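Local coordinates for protein transaminase (Bacillus megaterium, PDB 5G0A) that probably transfers amino groups between amines and keto compounds with S selectivity, using pyridoxal-5'-phosphate as cofactor, at residues Val271-Gly276 / Gly385-Val390; Phe282-Tyr287 / Asp292-Gly297. All coordinates share one frame; numbering follows the deposited sequence.

Overall arrangement
Along the chain, strand 265-269 of the seven-stranded mixed sheet runs into a loop that supplies V271-G276 and then F282-Y287 before the chain re-enters the same sheet as strand 293-296. Interaction 2 closes the end of this excursion, folding F282-Y287 onto strand 293-296 across four intervening residues. Interaction 1 closes a much longer loop: 108 residues separate V271-G276 from G385-V390, whose strand 387-392 is the middle one of a separate three-stranded antiparallel sheet. Interaction 2 therefore lies wholly within the span of interaction 1. Their centres are about 12 Å apart and they touch, F275 packing on both F282 and M296, so the seven-stranded sheet, the loop that lines the PLP pocket and the later sheet are joined by two touching buried contacts.

Interaction 1: residues Val271-Gly276 / Gly385-Val390; sequences VLTGFG and GLLWIV. With PLP (pyridoxal-5'-phosphate), chain K.
L272 overlaps L387 through its CD2 methyl, which lies 3.7 Å from L387 CD2 and nearly as close to L387 CD1, so that one methyl meets both ends of the opposing isopropyl group. The two leucine side chains meet at a slant. L387 points its side chain at the loop, with CG anti to the backbone N (chi1 -174°), and its CD2 also reaches T273 CG2 at 4.1 Å. The hydroxyl of T273 serves a different partner, since OG1 is hydrogen-bonded to E270. The other side of L272 belongs to the cofactor: its CB lies 3.3 Å from PLP O3, and L272 CD1 is 3.5 Å from the same oxygen. V271 packs against the pyridine ring, CG1 3.6 Å from PLP C4, while CG2 lies on the C6 and N1 side at slightly longer range. On the strand side, W388 NE1 donates to G385 O at 2.9 Å from above the carbonyl plane, tying the indole back to the turn that precedes the strand. R442 of strand 440-443 also packs on L387. L272 is thus a first-shell residue of the PLP pocket, and L387 backs it from the second shell, as part of the pocket wall of this class-III aminotransferase.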
# COMPACT_ATOMS: atom_id res chain seq x y z
N VAL B 271 20.66 3.16 17.76
CA VAL B 271 19.97 2.77 19.00
C VAL B 271 20.76 1.73 19.75
O VAL B 271 20.87 1.80 20.97
CB VAL B 271 18.54 2.24 18.72
CG1 VAL B 271 17.94 1.61 19.99
CG2 VAL B 271 17.65 3.38 18.24
N LEU B 272 21.34 0.76 19.03
CA LEU B 272 22.17 -0.23 19.69
C LEU B 272 23.65 0.17 19.79
O LEU B 272 24.26 0.01 20.86
CB LEU B 272 22.00 -1.61 19.05
CG LEU B 272 22.60 -2.77 19.84
CD1 LEU B 272 21.67 -3.99 19.83
CD2 LEU B 272 23.99 -3.10 19.30
N THR B 273 24.22 0.69 18.71
CA THR B 273 25.67 0.98 18.72
C THR B 273 26.05 2.28 19.42
O THR B 273 27.24 2.59 19.58
CB THR B 273 26.26 1.02 17.30
OG1 THR B 273 25.53 1.98 16.53
CG2 THR B 273 26.19 -0.37 16.66
N GLY B 274 25.04 3.06 19.83
CA GLY B 274 25.27 4.36 20.41
C GLY B 274 25.79 4.34 21.84
O GLY B 274 25.67 3.35 22.55
N PHE B 275 26.37 5.46 22.24
CA PHE B 275 26.79 5.71 23.63
C PHE B 275 27.80 4.73 24.17
O PHE B 275 27.58 4.09 25.20
CB PHE B 275 25.56 5.97 24.54
CG PHE B 275 24.76 7.13 24.06
CD1 PHE B 275 25.20 8.42 24.30
CD2 PHE B 275 23.63 6.93 23.25
CE1 PHE B 275 24.51 9.51 23.80
CE2 PHE B 275 22.93 8.02 22.74
CZ PHE B 275 23.35 9.30 23.03
N GLY B 276 28.91 4.61 23.44
CA GLY B 276 30.09 3.91 23.94
C GLY B 276 30.12 2.42 23.68
O GLY B 276 31.14 1.76 23.93
N GLY B 385 34.73 -2.47 21.47
CA GLY B 385 34.10 -2.05 22.73
C GLY B 385 33.44 -3.21 23.43
O GLY B 385 34.07 -4.25 23.66
N LEU B 386 32.16 -3.06 23.79
CA LEU B 386 31.39 -4.15 24.37
C LEU B 386 30.30 -4.68 23.41
O LEU B 386 29.14 -4.86 23.80
CB LEU B 386 30.75 -3.70 25.70
CG LEU B 386 31.63 -3.72 26.97
CD1 LEU B 386 32.12 -5.13 27.30
CD2 LEU B 386 32.79 -2.74 26.88
N LEU B 387 30.69 -4.94 22.16
CA LEU B 387 29.77 -5.53 21.19
C LEU B 387 30.56 -6.50 20.30
O LEU B 387 31.36 -6.07 19.46
CB LEU B 387 29.10 -4.43 20.35
CG LEU B 387 28.00 -4.89 19.36
CD1 LEU B 387 26.81 -5.53 20.08
CD2 LEU B 387 27.56 -3.72 18.51
N TRP B 388 30.35 -7.79 20.50
CA TRP B 388 31.15 -8.80 19.82
C TRP B 388 30.27 -9.83 19.12
O TRP B 388 29.24 -10.25 19.66
CB TRP B 388 32.18 -9.44 20.79
CG TRP B 388 33.22 -8.42 21.19
CD1 TRP B 388 33.14 -7.53 22.22
CD2 TRP B 388 34.46 -8.16 20.53
NE1 TRP B 388 34.25 -6.72 22.23
CE2 TRP B 388 35.08 -7.09 21.20
CE3 TRP B 388 35.11 -8.73 19.43
CZ2 TRP B 388 36.31 -6.59 20.81
CZ3 TRP B 388 36.33 -8.22 19.04
CH2 TRP B 388 36.92 -7.17 19.73
N ILE B 389 30.64 -10.18 17.89
CA ILE B 389 30.03 -11.30 17.22
C ILE B 389 31.05 -12.42 17.20
O ILE B 389 32.24 -12.16 17.03
CB ILE B 389 29.62 -11.00 15.75
CG1 ILE B 389 30.81 -10.44 14.96
CG2 ILE B 389 28.41 -10.08 15.69
CD1 ILE B 389 30.91 -11.00 13.56
N VAL B 390 30.58 -13.65 17.39
CA VAL B 390 31.40 -14.84 17.25
C VAL B 390 30.64 -15.80 16.34
O VAL B 390 29.53 -16.27 16.67
CB VAL B 390 31.68 -15.54 18.61
CG1 VAL B 390 32.58 -16.76 18.41
CG2 VAL B 390 32.30 -14.58 19.62
N1 PLP K . 17.06 -0.01 16.23
C2 PLP K . 18.05 -0.85 16.60
C2A PLP K . 19.32 -0.95 15.77
C3 PLP K . 17.93 -1.62 17.87
O3 PLP K . 18.91 -2.44 18.30
C4 PLP K . 16.71 -1.48 18.66
C4A PLP K . 16.56 -2.22 19.99
C5 PLP K . 15.69 -0.56 18.11
C6 PLP K . 15.91 0.11 16.92
C5A PLP K . 14.34 -0.35 18.79
O4P PLP K . 14.43 0.17 20.10
P PLP K . 13.20 -0.12 21.10
O1P PLP K . 13.59 0.75 22.26
O2P PLP K . 11.89 0.28 20.44
O3P PLP K . 13.26 -1.59 21.41

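Interaction 2: residues Phe282-Tyr287 / Asp292-Gly297; sequences FGYQHY and DIITMG
F282 and I294 meet at about a right angle, the CD1 methyl of I294 lying over one face of the phenyl ring. This CH-pi contact places I294 CD1 4.0 Å from the centroid of the F282 ring, 20° off its normal, with F282 CE1 the closest ring atom at 3.8 Å. I294 extends toward the ring with CG1 between the backbone N and the carbonyl carbon (chi1 69°) and the chain then extended, which carries CD1 to F282 and leaves CG2 for Y284. That second methyl approaches the Y284 ring obliquely, I294 CG2 to Y284 CE2 being 4.1 Å. M296, two residues along the strand on the same side, adds a Met-aromatic contact, its SD 5.2 Å from the F282 centroid in an oblique approach. With F282 reduced to an alanine, I294 CD1 and M296 SD would probably be left without their aromatic partner and a gap would open beside F275, whose ring meets that of F282 edge-to-face. The polar groups are paired without crossing the contact: F282 N donates to Q285 OE1 at 2.9 Å within its own segment, while Y284 OH bonds to E109 and W111. Cohesion between F282-Y287 and the strand is therefore apolar and dispersive, resting on shape and aromatic contacts in a buried setting.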
# COMPACT_ATOMS: atom_id res chain seq x y z
N PHE B 282 29.80 6.92 19.10
CA PHE B 282 28.82 6.30 18.18
C PHE B 282 29.48 5.37 17.18
O PHE B 282 30.63 5.58 16.79
CB PHE B 282 28.03 7.38 17.44
CG PHE B 282 27.16 8.19 18.33
CD1 PHE B 282 25.95 7.68 18.77
CD2 PHE B 282 27.56 9.45 18.76
CE1 PHE B 282 25.12 8.44 19.61
CE2 PHE B 282 26.75 10.22 19.59
CZ PHE B 282 25.54 9.70 20.03
N GLY B 283 28.74 4.34 16.77
CA GLY B 283 29.23 3.33 15.83
C GLY B 283 29.76 3.92 14.54
O GLY B 283 30.79 3.44 14.03
N TYR B 284 29.08 4.93 14.00
CA TYR B 284 29.51 5.51 12.70
C TYR B 284 30.90 6.13 12.78
O TYR B 284 31.56 6.31 11.76
CB TYR B 284 28.49 6.53 12.13
CG TYR B 284 28.44 7.86 12.86
CD1 TYR B 284 29.33 8.90 12.54
CD2 TYR B 284 27.48 8.10 13.85
CE1 TYR B 284 29.28 10.11 13.19
CE2 TYR B 284 27.41 9.32 14.52
CZ TYR B 284 28.33 10.31 14.19
OH TYR B 284 28.28 11.52 14.83
N GLN B 285 31.31 6.50 13.99
CA GLN B 285 32.60 7.21 14.17
C GLN B 285 33.83 6.36 13.88
O GLN B 285 34.94 6.90 13.73
CB GLN B 285 32.69 7.83 15.57
CG GLN B 285 31.66 8.93 15.75
CD GLN B 285 31.67 9.54 17.14
OE1 GLN B 285 31.71 8.83 18.15
NE2 GLN B 285 31.62 10.85 17.18
N HIS B 286 33.65 5.05 13.81
CA HIS B 286 34.73 4.18 13.33
C HIS B 286 35.08 4.39 11.86
O HIS B 286 36.15 3.95 11.43
CB HIS B 286 34.41 2.72 13.57
CG HIS B 286 34.38 2.35 15.02
ND1 HIS B 286 35.51 2.01 15.72
CD2 HIS B 286 33.35 2.31 15.90
CE1 HIS B 286 35.19 1.74 16.97
NE2 HIS B 286 33.88 1.93 17.12
N TYR B 287 34.19 5.06 11.11
CA TYR B 287 34.28 5.08 9.64
C TYR B 287 34.63 6.41 8.97
O TYR B 287 34.63 6.52 7.74
CB TYR B 287 32.99 4.46 9.03
CG TYR B 287 32.78 3.07 9.56
CD1 TYR B 287 33.51 2.00 9.04
CD2 TYR B 287 31.93 2.82 10.65
CE1 TYR B 287 33.37 0.72 9.55
CE2 TYR B 287 31.79 1.55 11.17
CZ TYR B 287 32.52 0.51 10.61
OH TYR B 287 32.40 -0.74 11.11
N ASP B 292 23.28 12.11 8.06
CA ASP B 292 22.33 13.22 8.04
C ASP B 292 21.40 13.18 9.25
O ASP B 292 20.91 14.22 9.71
CB ASP B 292 21.48 13.14 6.76
CG ASP B 292 22.33 13.33 5.50
OD1 ASP B 292 22.75 14.48 5.25
OD2 ASP B 292 22.59 12.34 4.80
N ILE B 293 21.14 11.97 9.72
CA ILE B 293 20.23 11.74 10.86
C ILE B 293 20.74 10.52 11.61
O ILE B 293 21.19 9.54 10.97
CB ILE B 293 18.77 11.41 10.38
CG1 ILE B 293 18.16 12.56 9.59
CG2 ILE B 293 17.88 11.04 11.56
CD1 ILE B 293 16.85 12.21 8.88
N ILE B 294 20.72 10.57 12.95
CA ILE B 294 20.84 9.33 13.74
C ILE B 294 19.65 9.12 14.68
O ILE B 294 18.99 10.08 15.08
CB ILE B 294 22.16 9.19 14.56
CG1 ILE B 294 22.22 10.20 15.73
CG2 ILE B 294 23.38 9.19 13.60
CD1 ILE B 294 23.46 9.99 16.62
N THR B 295 19.42 7.86 14.99
CA THR B 295 18.40 7.46 15.96
C THR B 295 19.08 6.85 17.18
O THR B 295 20.10 6.16 17.04
CB THR B 295 17.40 6.47 15.34
OG1 THR B 295 18.10 5.39 14.73
CG2 THR B 295 16.54 7.16 14.29
N MET B 296 18.49 7.10 18.35
CA MET B 296 19.09 6.71 19.64
C MET B 296 18.04 6.14 20.57
O MET B 296 16.86 6.46 20.48
CB MET B 296 19.74 7.93 20.32
CG MET B 296 20.93 8.51 19.55
SD MET B 296 21.36 10.16 20.11
CE MET B 296 20.14 11.13 19.21
N GLY B 297 18.51 5.31 21.49
CA GLY B 297 17.69 4.63 22.51
C GLY B 297 18.71 3.89 23.39
O GLY B 297 19.89 4.25 23.40